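Local coordinates for conserved hypothetical exported protein (Bacteroides fragilis, PDB 4JJA) that is of unknown function but may act as an exo-beta-N-acetylmuramidase that trims peptidoglycan fragments, at residues Tyr262-Pro268 with Asn281-Val287. Sequence-based numbering, arbitrary orientation.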
ATOM      1  N   TYR A 262      -0.976 -30.095  11.111  1.00 19.54           N
ATOM      2  CA  TYR A 262      -0.059 -28.983  11.369  1.00 19.67           C
ATOM      3  C   TYR A 262       0.388 -28.906  12.845  1.00 21.55           C
ATOM      4  O   TYR A 262      -0.432 -29.199  13.720  1.00 24.37           O
ATOM      5  CB  TYR A 262      -0.753 -27.681  10.979  1.00 18.33           C
ATOM      6  CG  TYR A 262      -0.901 -27.543   9.501  1.00 16.60           C
ATOM      7  CD1 TYR A 262       0.137 -27.036   8.709  1.00 15.30           C
ATOM      8  CD2 TYR A 262      -2.066 -28.002   8.872  1.00 15.81           C
ATOM      9  CE1 TYR A 262      -0.014 -26.926   7.303  1.00 15.99           C
ATOM     10  CE2 TYR A 262      -2.212 -27.878   7.507  1.00 16.33           C
ATOM     11  CZ  TYR A 262      -1.169 -27.375   6.716  1.00 17.86           C
ATOM     12  OH  TYR A 262      -1.335 -27.291   5.342  1.00 19.58           O
ATOM     13  N   ASN A 263       1.640 -28.408  12.984  0.50 21.75           N
ATOM     14  CA  ASN A 263       2.483 -28.221  14.201  0.50 21.08           C
ATOM     15  C   ASN A 263       2.423 -26.806  14.832  0.50 19.10           C
ATOM     16  O   ASN A 263       3.330 -26.390  15.573  0.50 20.01           O
ATOM     17  CB  ASN A 263       3.966 -28.453  13.847  0.50 21.83           C
ATOM     18  CG  ASN A 263       4.331 -29.930  13.718  0.50 24.74           C
ATOM     19  OD1 ASN A 263       3.668 -30.809  14.268  0.50 28.92           O
ATOM     20  ND2 ASN A 263       5.380 -30.195  12.983  0.50 28.17           N
ATOM     21  N   TYR A 264       1.434 -26.033  14.430  1.00 16.65           N
ATOM     22  CA  TYR A 264       1.128 -24.732  14.982  1.00 14.00           C
ATOM     23  C   TYR A 264      -0.371 -24.507  14.950  1.00 12.99           C
ATOM     24  O   TYR A 264      -1.037 -24.933  14.023  1.00 12.95           O
ATOM     25  CB  TYR A 264       1.870 -23.651  14.195  1.00 13.38           C
ATOM     26  CG  TYR A 264       1.565 -22.242  14.620  1.00 12.92           C
ATOM     27  CD1 TYR A 264       2.025 -21.751  15.843  1.00 15.82           C
ATOM     28  CD2 TYR A 264       0.863 -21.398  13.802  1.00 12.72           C
ATOM     29  CE1 TYR A 264       1.722 -20.446  16.257  1.00 16.17           C
ATOM     30  CE2 TYR A 264       0.579 -20.104  14.167  1.00 14.40           C
ATOM     31  CZ  TYR A 264       0.982 -19.640  15.390  1.00 14.07           C
ATOM     32  OH  TYR A 264       0.649 -18.385  15.791  1.00 18.37           O
ATOM     33  N   ASN A 265      -0.871 -23.790  15.937  1.00 11.89           N
ATOM     34  CA  ASN A 265      -2.241 -23.371  15.963  1.00 12.85           C
ATOM     35  C   ASN A 265      -2.375 -22.038  16.655  1.00 11.71           C
ATOM     36  O   ASN A 265      -1.466 -21.595  17.367  1.00 13.62           O
ATOM     37  CB  ASN A 265      -3.147 -24.436  16.555  1.00 14.28           C
ATOM     38  CG  ASN A 265      -2.800 -24.807  17.941  1.00 18.40           C
ATOM     39  OD1 ASN A 265      -2.911 -24.005  18.880  1.00 23.33           O
ATOM     40  ND2 ASN A 265      -2.441 -26.071  18.101  1.00 23.46           N
ATOM     41  N   PHE A 266      -3.470 -21.364  16.377  1.00 11.18           N
ATOM     42  CA  PHE A 266      -3.799 -20.061  16.928  1.00 11.16           C
ATOM     43  C   PHE A 266      -5.277 -19.866  16.930  1.00 11.06           C
ATOM     44  O   PHE A 266      -5.979 -20.489  16.169  1.00 11.42           O
ATOM     45  CB  PHE A 266      -3.102 -18.940  16.145  1.00 10.48           C
ATOM     46  CG  PHE A 266      -3.476 -18.864  14.702  1.00 11.22           C
ATOM     47  CD1 PHE A 266      -2.787 -19.604  13.755  1.00 10.39           C
ATOM     48  CD2 PHE A 266      -4.509 -18.047  14.265  1.00 10.36           C
ATOM     49  CE1 PHE A 266      -3.151 -19.518  12.408  1.00 10.81           C
ATOM     50  CE2 PHE A 266      -4.826 -17.970  12.895  1.00 10.47           C
ATOM     51  CZ  PHE A 266      -4.151 -18.708  11.972  1.00 11.44           C
ATOM     52  N   THR A 267      -5.765 -18.949  17.747  1.00 11.19           N
ATOM     53  CA  THR A 267      -7.168 -18.636  17.785  1.00 10.92           C
ATOM     54  C   THR A 267      -7.355 -17.140  17.681  1.00 10.82           C
ATOM     55  O   THR A 267      -7.045 -16.383  18.608  1.00 11.36           O
ATOM     56  CB  THR A 267      -7.824 -19.135  19.113  1.00 11.86           C
ATOM     57  OG1 THR A 267      -7.575 -20.549  19.252  1.00 14.79           O
ATOM     58  CG2 THR A 267      -9.318 -18.813  19.142  1.00 13.31           C
ATOM     59  N   PRO A 268      -7.880 -16.669  16.543  1.00 10.22           N
ATOM     60  CA  PRO A 268      -8.204 -15.258  16.439  1.00 10.47           C
ATOM     61  C   PRO A 268      -9.174 -14.803  17.547  1.00  9.99           C
ATOM     62  O   PRO A 268     -10.175 -15.481  17.841  1.00 11.03           O
ATOM     63  CB  PRO A 268      -8.823 -15.143  15.031  1.00 10.14           C
ATOM     64  CG  PRO A 268      -8.230 -16.321  14.301  1.00 10.33           C
ATOM     65  CD  PRO A 268      -8.237 -17.406  15.325  1.00  9.65           C
ATOM     66  N   ASN A 281     -12.571 -16.728  17.311  1.00 11.69           N
ATOM     67  CA  ASN A 281     -12.767 -17.684  18.384  1.00 11.78           C
ATOM     68  C   ASN A 281     -12.721 -19.157  17.962  1.00 12.34           C
ATOM     69  O   ASN A 281     -13.096 -20.036  18.730  1.00 15.21           O
ATOM     70  CB  ASN A 281     -14.015 -17.370  19.207  1.00 12.64           C
ATOM     71  CG  ASN A 281     -13.910 -16.039  19.966  1.00 11.76           C
ATOM     72  OD1 ASN A 281     -12.837 -15.652  20.439  1.00 12.13           O
ATOM     73  ND2 ASN A 281     -15.021 -15.321  20.078  1.00 13.78           N
ATOM     74  N   LYS A 282     -12.187 -19.427  16.781  1.00 12.68           N
ATOM     75  CA  LYS A 282     -11.924 -20.780  16.287  1.00 14.35           C
ATOM     76  C   LYS A 282     -10.476 -21.142  16.371  1.00 13.52           C
ATOM     77  O   LYS A 282      -9.636 -20.343  15.990  1.00 13.62           O
ATOM     78  CB  LYS A 282     -12.241 -20.873  14.767  1.00 16.48           C
ATOM     79  CG  LYS A 282     -13.524 -20.384  14.350  1.00 22.01           C
ATOM     80  CD  LYS A 282     -14.594 -21.334  14.709  1.00 22.25           C
ATOM     81  CE  LYS A 282     -15.804 -21.074  13.793  1.00 20.53           C
ATOM     82  NZ  LYS A 282     -16.708 -22.213  14.049  1.00 15.19           N
ATOM     83  N   LEU A 283     -10.192 -22.377  16.742  1.00 12.75           N
ATOM     84  CA  LEU A 283      -8.871 -22.897  16.761  1.00 13.45           C
ATOM     85  C   LEU A 283      -8.473 -23.167  15.315  1.00 12.39           C
ATOM     86  O   LEU A 283      -9.081 -23.993  14.614  1.00 15.14           O
ATOM     87  CB  LEU A 283      -8.746 -24.189  17.595  1.00 13.68           C
ATOM     88  CG  LEU A 283      -7.334 -24.746  17.693  1.00 16.42           C
ATOM     89  CD1 LEU A 283      -6.404 -23.774  18.410  1.00 18.55           C
ATOM     90  CD2 LEU A 283      -7.391 -26.142  18.362  1.00 21.95           C
ATOM     91  N   CYS A 284      -7.488 -22.422  14.833  1.00 11.28           N
ATOM     92  CA  CYS A 284      -6.939 -22.525  13.488  1.00 11.56           C
ATOM     93  C   CYS A 284      -5.635 -23.286  13.504  1.00 11.39           C
ATOM     94  O   CYS A 284      -4.753 -23.021  14.331  1.00 13.90           O
ATOM     95  CB  CYS A 284      -6.704 -21.131  12.919  1.00 11.11           C
ATOM     96  SG  CYS A 284      -8.216 -20.189  12.664  1.00 12.04           S
ATOM     97  N   HIS A 285      -5.497 -24.237  12.616  1.00 10.89           N
ATOM     98  CA  HIS A 285      -4.299 -25.032  12.478  1.00 10.45           C
ATOM     99  C   HIS A 285      -3.544 -24.545  11.251  1.00 10.36           C
ATOM    100  O   HIS A 285      -4.165 -24.295  10.220  1.00 10.87           O
ATOM    101  CB  HIS A 285      -4.690 -26.479  12.307  1.00 11.50           C
ATOM    102  CG  HIS A 285      -5.498 -26.987  13.455  1.00 12.71           C
ATOM    103  ND1 HIS A 285      -4.962 -27.296  14.683  1.00 16.69           N
ATOM    104  CD2 HIS A 285      -6.837 -27.162  13.575  1.00 14.54           C
ATOM    105  CE1 HIS A 285      -5.928 -27.682  15.493  1.00 17.00           C
ATOM    106  NE2 HIS A 285      -7.079 -27.597  14.867  1.00 16.72           N
ATOM    107  N   GLY A 286      -2.220 -24.450  11.349  1.00 10.46           N
ATOM    108  CA  GLY A 286      -1.461 -23.967  10.240  1.00 11.08           C
ATOM    109  C   GLY A 286       0.010 -23.783  10.484  1.00 10.22           C
ATOM    110  O   GLY A 286       0.638 -24.632  11.108  1.00 11.04           O
ATOM    111  N   VAL A 287       0.539 -22.651  10.020  1.00  9.84           N
ATOM    112  CA  VAL A 287       1.969 -22.418   9.888  1.00  9.50           C
ATOM    113  C   VAL A 287       2.338 -21.077  10.460  1.00  9.20           C
ATOM    114  O   VAL A 287       1.641 -20.092  10.250  1.00  9.99           O
ATOM    115  CB  VAL A 287       2.400 -22.502   8.418  1.00 10.90           C
ATOM    116  CG1 VAL A 287       3.856 -22.228   8.237  1.00 13.13           C
ATOM    117  CG2 VAL A 287       2.081 -23.865   7.849  1.00 12.59           C
TER
HETATM  118  O   HOH W   1      -2.347 -27.804  15.451  1.00 29.11           O
HETATM  119  O   HOH W   2       2.992 -25.858  11.507  1.00 23.62           O
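Cys284 lays its CB over one face of the Phe266 ring, 3.7 Å from the ring centroid and shifted toward the CZ rim, a CH-pi contact. The sulfur follows obliquely, with SG 4.1 Å from Phe266 CE2, and also reaches Pro268 CD. With CG between its own backbone N and carbonyl carbon (chi1 61°), Phe266 sets its ring against Cys284 CB; the ring is buried and also touches Val253. The Tyr262 ring takes Gly286 CA off-centre, 4.1 Å from its centroid, while its CE1 rests on Val287 CG2; its hydroxyl bonds to Asp309. At the edge of the Tyr264 ring, near its plane, lies Gly286 C. The His285 ring carries a water in plane at its edge, 2.8 Å from ND1, and that same water donates to Tyr262 O and accepts from Asn265 ND2.

Phe266, Cys284 and His285 belong to an antiparallel pairing within the NamZ C-terminal family region: 284-288 is the middle strand of a three-stranded sheet, with 265-266 along one border and 253-256 along the other. Phe266 and Cys284 form the hydrogen-bonded pair, Phe266 N to Cys284 O and Cys284 N to Phe266 O, the latter 2.8 Å. Asn265 and His285 make the neighbouring non-hydrogen-bonded pair and share the other face of the sheet. Gly286 N then donates to Tyr264 O in a nearly straight bond (N-H...O 168°). A second water bridges Gly286 O to Asn263 N, the latter bond weak. Just ahead of strand 284-288, Leu283 CD1 lies 3.5 Å from both Asn265 OD1 and Thr267 OG1, and Asn281 N donates to Pro268 O.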